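Local coordinates for uncharacterized protein (Helicobacter pylori, PDB 4O5J) that probably serves as an outer-membrane adhesin whose extracellular domain binds sialic acid-bearing sugars and so attaches the bacterium to host surfaces, at residues T107-K112 with G118-V123; E134-S137 with N141-M144. One frame throughout, in Å; residues are numbered along the deposited sequence.

Contacts 1 and 2 follow one another along the chain: contact 1 closes before contact 2 opens. Their centres lie 11 Å apart, on the same side of the centre of the mainly helical chain and about 33 to 35 Å from it. They meet in a small parallel sheet, where strand 109-110 of contact 1 runs beside strand 143-144 of contact 2. Two probable backbone hydrogen bonds join them, F109 N to C142 O at 3.0 Å and F109 O to M144 N at 2.7 Å. F108 and M144 also pack together, F108 CE1 to M144 CE at 3.5 Å. No role in sugar binding can be assigned to either contact.

Contact 1 of 2, residues T107-K112 with G118-V123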
ATOM      1  N   THR A 107     -20.975  -6.016 -16.564  1.00 27.66           N
ATOM      2  CA  THR A 107     -21.989  -5.196 -15.912  1.00 27.21           C
ATOM      3  C   THR A 107     -22.362  -4.044 -16.846  1.00 32.87           C
ATOM      4  O   THR A 107     -23.007  -3.065 -16.436  1.00 34.82           O
ATOM      5  CB  THR A 107     -21.455  -4.650 -14.582  1.00 31.22           C
ATOM      6  OG1 THR A 107     -20.324  -3.817 -14.857  1.00 27.72           O
ATOM      7  CG2 THR A 107     -21.047  -5.790 -13.652  1.00 25.96           C
ATOM      8  N   PHE A 108     -21.980  -4.161 -18.127  1.00 29.25           N
ATOM      9  CA  PHE A 108     -22.342  -3.146 -19.140  1.00 25.49           C
ATOM     10  C   PHE A 108     -22.504  -3.845 -20.487  1.00 30.43           C
ATOM     11  O   PHE A 108     -22.091  -5.002 -20.663  1.00 35.16           O
ATOM     12  CB  PHE A 108     -21.243  -2.072 -19.208  1.00 23.42           C
ATOM     13  CG  PHE A 108     -19.852  -2.642 -19.358  1.00 31.30           C
ATOM     14  CD1 PHE A 108     -19.320  -2.925 -20.653  1.00 30.19           C
ATOM     15  CD2 PHE A 108     -19.070  -2.909 -18.239  1.00 28.70           C
ATOM     16  CE1 PHE A 108     -18.019  -3.459 -20.793  1.00 32.97           C
ATOM     17  CE2 PHE A 108     -17.763  -3.422 -18.377  1.00 29.41           C
ATOM     18  CZ  PHE A 108     -17.240  -3.726 -19.661  1.00 30.55           C
ATOM     19  N   PHE A 109     -23.102  -3.139 -21.450  1.00 31.14           N
ATOM     20  CA  PHE A 109     -23.353  -3.670 -22.774  1.00 26.65           C
ATOM     21  C   PHE A 109     -22.318  -3.100 -23.786  1.00 29.49           C
ATOM     22  O   PHE A 109     -22.143  -1.875 -23.894  1.00 32.57           O
ATOM     23  CB  PHE A 109     -24.740  -3.272 -23.237  1.00 28.73           C
ATOM     24  CG  PHE A 109     -25.075  -3.715 -24.632  1.00 32.94           C
ATOM     25  CD1 PHE A 109     -25.371  -5.053 -24.913  1.00 33.57           C
ATOM     26  CD2 PHE A 109     -25.083  -2.770 -25.686  1.00 34.65           C
ATOM     27  CE1 PHE A 109     -25.667  -5.458 -26.225  1.00 32.70           C
ATOM     28  CE2 PHE A 109     -25.405  -3.165 -26.983  1.00 35.69           C
ATOM     29  CZ  PHE A 109     -25.722  -4.515 -27.258  1.00 34.46           C
ATOM     30  N   VAL A 110     -21.606  -3.982 -24.479  1.00 31.72           N
ATOM     31  CA  VAL A 110     -20.616  -3.535 -25.474  1.00 35.26           C
ATOM     32  C   VAL A 110     -21.272  -3.584 -26.838  1.00 35.81           C
ATOM     33  O   VAL A 110     -21.646  -4.647 -27.312  1.00 37.79           O
ATOM     34  CB  VAL A 110     -19.367  -4.392 -25.494  1.00 30.93           C
ATOM     35  CG1 VAL A 110     -18.429  -3.991 -26.682  1.00 27.34           C
ATOM     36  CG2 VAL A 110     -18.630  -4.304 -24.179  1.00 26.25           C
ATOM     37  N   GLY A 111     -21.440  -2.427 -27.462  1.00 38.07           N
ATOM     38  CA  GLY A 111     -21.926  -2.378 -28.841  1.00 49.51           C
ATOM     39  C   GLY A 111     -22.608  -1.019 -29.075  1.00 69.60           C
ATOM     40  O   GLY A 111     -22.506  -0.083 -28.224  1.00 74.23           O
ATOM     41  N   LYS A 112     -23.308  -0.887 -30.212  1.00 81.49           N
ATOM     42  CA  LYS A 112     -23.908   0.392 -30.638  1.00 84.53           C
ATOM     43  C   LYS A 112     -25.333   0.398 -30.127  1.00 90.69           C
ATOM     44  O   LYS A 112     -26.069  -0.589 -30.220  1.00 84.12           O
ATOM     45  CB  LYS A 112     -23.786   0.672 -32.157  1.00 80.72           C
ATOM     46  CG  LYS A 112     -23.161  -0.439 -33.023  1.00103.18           C
ATOM     47  CD  LYS A 112     -21.648  -0.779 -32.772  1.00 92.55           C
ATOM     48  CE  LYS A 112     -21.333  -2.298 -32.616  1.00 75.37           C
ATOM     49  NZ  LYS A 112     -19.889  -2.582 -32.238  1.00 62.29           N
ATOM     50  N   GLY A 118     -30.310  -2.158 -29.616  1.00 90.96           N
ATOM     51  CA  GLY A 118     -28.859  -2.264 -29.416  1.00 64.38           C
ATOM     52  C   GLY A 118     -28.212  -3.331 -30.268  1.00 65.27           C
ATOM     53  O   GLY A 118     -28.688  -4.437 -30.300  1.00 79.37           O
ATOM     54  N   GLN A 119     -27.117  -3.021 -30.946  1.00 60.00           N
ATOM     55  CA  GLN A 119     -26.426  -4.041 -31.771  1.00 51.21           C
ATOM     56  C   GLN A 119     -25.180  -4.545 -31.007  1.00 48.68           C
ATOM     57  O   GLN A 119     -24.180  -3.828 -30.889  1.00 51.66           O
ATOM     58  CB  GLN A 119     -26.016  -3.505 -33.160  1.00 61.63           C
ATOM     59  CG  GLN A 119     -26.752  -2.191 -33.495  1.00 81.89           C
ATOM     60  CD  GLN A 119     -26.309  -1.558 -34.802  1.00 99.03           C
ATOM     61  OE1 GLN A 119     -27.000  -0.692 -35.374  1.00100.07           O
ATOM     62  NE2 GLN A 119     -25.138  -1.979 -35.297  1.00115.17           N
ATOM     63  N   PRO A 120     -25.231  -5.785 -30.509  1.00 46.12           N
ATOM     64  CA  PRO A 120     -24.116  -6.330 -29.676  1.00 43.08           C
ATOM     65  C   PRO A 120     -22.836  -6.639 -30.440  1.00 43.23           C
ATOM     66  O   PRO A 120     -22.871  -7.210 -31.508  1.00 55.13           O
ATOM     67  CB  PRO A 120     -24.691  -7.636 -29.092  1.00 43.06           C
ATOM     68  CG  PRO A 120     -25.849  -7.998 -30.043  1.00 48.20           C
ATOM     69  CD  PRO A 120     -26.362  -6.714 -30.675  1.00 42.89           C
ATOM     70  N   ALA A 121     -21.707  -6.267 -29.877  1.00 35.35           N
ATOM     71  CA  ALA A 121     -20.441  -6.686 -30.434  1.00 35.58           C
ATOM     72  C   ALA A 121     -20.271  -8.174 -30.041  1.00 38.18           C
ATOM     73  O   ALA A 121     -20.700  -8.603 -28.973  1.00 38.71           O
ATOM     74  CB  ALA A 121     -19.315  -5.857 -29.848  1.00 30.04           C
ATOM     75  N   SER A 122     -19.644  -8.960 -30.903  1.00 34.83           N
ATOM     76  CA  SER A 122     -19.412 -10.387 -30.648  1.00 34.85           C
ATOM     77  C   SER A 122     -18.204 -10.597 -29.746  1.00 41.00           C
ATOM     78  O   SER A 122     -17.189 -11.143 -30.183  1.00 37.54           O
ATOM     79  CB  SER A 122     -19.189 -11.155 -31.952  1.00 35.73           C
ATOM     80  OG  SER A 122     -20.326 -11.195 -32.673  1.00 44.20           O
ATOM     81  N   VAL A 123     -18.306 -10.157 -28.489  1.00 36.24           N
ATOM     82  CA  VAL A 123     -17.242 -10.361 -27.539  1.00 29.07           C
ATOM     83  C   VAL A 123     -17.663 -11.237 -26.360  1.00 32.31           C
ATOM     84  O   VAL A 123     -18.721 -11.056 -25.794  1.00 33.01           O
ATOM     85  CB  VAL A 123     -16.647  -9.027 -27.073  1.00 26.40           C
ATOM     86  CG1 VAL A 123     -16.104  -8.189 -28.291  1.00 28.57           C
ATOM     87  CG2 VAL A 123     -17.663  -8.209 -26.267  1.00 22.48           C
TER
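K112 and Q119 form a hydrogen-bonded pair of a short antiparallel beta hairpin between 112-113 and 118-120. K112 N donates to Q119 O at 3.1 Å, and Q119 N returns a bond to K112 O at 2.7 Å. G111 and P120 follow as a non-hydrogen-bonded pair. The next bond, A121 N to V110 O, is 3.0 Å long and nearly straight, 175° at the hydrogen. The chain turns a corner at G111; strand 109-110, just before it, runs parallel to strand 143-144. G111 suits this corner: its backbone angles would jam a CB against the preceding carbonyl oxygen. Its CA also makes a C-H...O contact with Q119 O.

The apolar contacts come from F109 and V110, just before the corner. F109 has CG anti to the backbone N (chi1 177°), and its ring tip reaches the second strand. F109 CZ comes 3.4 Å from P120 CA, while CE1 touches P120 CB. The carbonyl carbon of Q119 faces the rim of the ring. F129 meets the same ring edge-to-face. V110 sets CG1 against A121 CB at 3.8 Å; V123 CG2 approaches V110 CB more loosely. Y149 and Q146 of helix 146-163 touch V110 and A121 respectively. N126 ties both segments together by accepting from V110 N and donating to A121 O.

K112 and Q119 send their side chains to the same face of the hairpin, roughly perpendicular to each other. Both are poorly ordered, so their positions are approximate. The lysine chain bends at chi2 and chi3, and as modelled K112 NZ comes 4.1 Å from A121 CB. Beyond CG the glutamine chain is extended, which places Q119 NE2 about 3.4 Å from K112 CG.

Contact 2 of 2, residues E134-S137 with N141-M144; sequences ENCS and NCAM
A disulfide between C136 and C142 closes a small loop between the end of helix 130-135 and strand 143-144. N141 opens the second segment with an Asx turn. N141 OD1 accepts from A143 N at 3.0 Å, with the donor well above the carbonyl plane. N141 ND2 donates to A143 O, also at 3.0 Å, so the amide is held at both ends. K113 NZ and K211 O bind the same amide from outside.

C142 comes next and carries the bond. Its SG lies beside the backbone N (chi1 -59°), whereas C136 SG is anti to its own (chi1 -171°). C136 SG and C142 SG are 2.1 Å apart, and the CA atoms of C136 and C142 6.4 Å. M215 of strand 214-215 packs on both cysteines. A143 and M144 then enter the parallel sheet beside F109. A143 O accepts from T212 OG1, and M144 packs on Y149 and M152 of helix 146-163.

The disulfide torsion, chi3 83°, is close to the relaxed value near 90°. The covalent link therefore ties the residue just after helix 130-135 to the one just before strand 143-144, with little torsional strain about the S-S bond.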
ATOM      1  N   GLU A 134     -33.551  -3.529 -18.283  1.00 35.72           N
ATOM      2  CA  GLU A 134     -33.859  -4.071 -16.979  1.00 29.47           C
ATOM      3  C   GLU A 134     -33.107  -3.356 -15.884  1.00 36.03           C
ATOM      4  O   GLU A 134     -33.705  -3.004 -14.857  1.00 36.91           O
ATOM      5  CB  GLU A 134     -33.524  -5.543 -16.942  1.00 31.56           C
ATOM      6  CG  GLU A 134     -34.349  -6.361 -17.905  1.00 36.97           C
ATOM      7  CD  GLU A 134     -33.758  -7.756 -18.148  1.00 48.96           C
ATOM      8  OE1 GLU A 134     -32.518  -7.935 -17.906  1.00 38.89           O
ATOM      9  OE2 GLU A 134     -34.506  -8.684 -18.576  1.00 39.01           O
ATOM     10  N   ASN A 135     -31.821  -3.088 -16.074  1.00 35.38           N
ATOM     11  CA  ASN A 135     -30.959  -2.674 -14.969  1.00 33.31           C
ATOM     12  C   ASN A 135     -30.341  -1.313 -15.094  1.00 32.89           C
ATOM     13  O   ASN A 135     -29.479  -0.951 -14.274  1.00 40.18           O
ATOM     14  CB  ASN A 135     -29.855  -3.704 -14.762  1.00 29.77           C
ATOM     15  CG  ASN A 135     -30.415  -5.067 -14.420  1.00 30.05           C
ATOM     16  OD1 ASN A 135     -31.525  -5.141 -13.913  1.00 34.03           O
ATOM     17  ND2 ASN A 135     -29.674  -6.137 -14.649  1.00 30.64           N
ATOM     18  N   CYS A 136     -30.716  -0.539 -16.095  1.00 35.68           N
ATOM     19  CA  CYS A 136     -30.081   0.775 -16.302  1.00 34.39           C
ATOM     20  C   CYS A 136     -31.062   1.924 -16.427  1.00 36.40           C
ATOM     21  O   CYS A 136     -30.816   2.842 -17.177  1.00 53.14           O
ATOM     22  CB  CYS A 136     -29.122   0.720 -17.537  1.00 35.63           C
ATOM     23  SG  CYS A 136     -28.066   2.225 -17.725  1.00 43.06           S
ATOM     24  N   SER A 137     -32.198   1.891 -15.729  1.00 37.00           N
ATOM     25  CA  SER A 137     -33.115   3.116 -15.711  1.00 48.39           C
ATOM     26  C   SER A 137     -32.519   4.165 -14.821  1.00 48.74           C
ATOM     27  O   SER A 137     -32.096   3.862 -13.720  1.00 61.25           O
ATOM     28  CB  SER A 137     -34.492   2.808 -15.121  1.00 42.76           C
ATOM     29  OG  SER A 137     -34.231   1.776 -14.142  1.00 61.20           O
ATOM     30  N   ASN A 141     -25.555   6.238 -18.609  1.00 57.32           N
ATOM     31  CA  ASN A 141     -25.400   5.366 -19.757  1.00 38.81           C
ATOM     32  C   ASN A 141     -24.696   4.065 -19.301  1.00 41.42           C
ATOM     33  O   ASN A 141     -23.700   4.126 -18.545  1.00 40.54           O
ATOM     34  CB  ASN A 141     -24.528   6.063 -20.760  1.00 33.65           C
ATOM     35  CG  ASN A 141     -23.876   5.091 -21.756  1.00 45.63           C
ATOM     36  OD1 ASN A 141     -24.559   4.328 -22.490  1.00 45.35           O
ATOM     37  ND2 ASN A 141     -22.540   5.130 -21.815  1.00 42.24           N
ATOM     38  N   CYS A 142     -25.192   2.906 -19.756  1.00 29.28           N
ATOM     39  CA  CYS A 142     -24.591   1.609 -19.403  1.00 36.01           C
ATOM     40  C   CYS A 142     -23.994   0.853 -20.612  1.00 36.09           C
ATOM     41  O   CYS A 142     -23.723  -0.343 -20.515  1.00 37.55           O
ATOM     42  CB  CYS A 142     -25.563   0.701 -18.675  1.00 32.57           C
ATOM     43  SG  CYS A 142     -26.165   1.499 -17.129  1.00 41.66           S
ATOM     44  N   ALA A 143     -23.814   1.533 -21.746  1.00 37.16           N
ATOM     45  CA  ALA A 143     -23.203   0.900 -22.899  1.00 33.36           C
ATOM     46  C   ALA A 143     -21.772   1.360 -23.087  1.00 30.04           C
ATOM     47  O   ALA A 143     -21.381   2.437 -22.624  1.00 37.43           O
ATOM     48  CB  ALA A 143     -24.033   1.141 -24.148  1.00 27.38           C
ATOM     49  N   MET A 144     -20.970   0.546 -23.769  1.00 32.37           N
ATOM     50  CA  MET A 144     -19.567   0.925 -24.043  1.00 31.31           C
ATOM     51  C   MET A 144     -19.217   0.627 -25.517  1.00 32.64           C
ATOM     52  O   MET A 144     -19.613  -0.402 -26.065  1.00 38.87           O
ATOM     53  CB  MET A 144     -18.628   0.165 -23.136  1.00 30.34           C
ATOM     54  CG  MET A 144     -17.206   0.589 -23.266  1.00 28.86           C
ATOM     55  SD  MET A 144     -16.117  -0.462 -22.293  1.00 35.12           S
ATOM     56  CE  MET A 144     -16.738  -0.179 -20.570  1.00 32.68           C
TER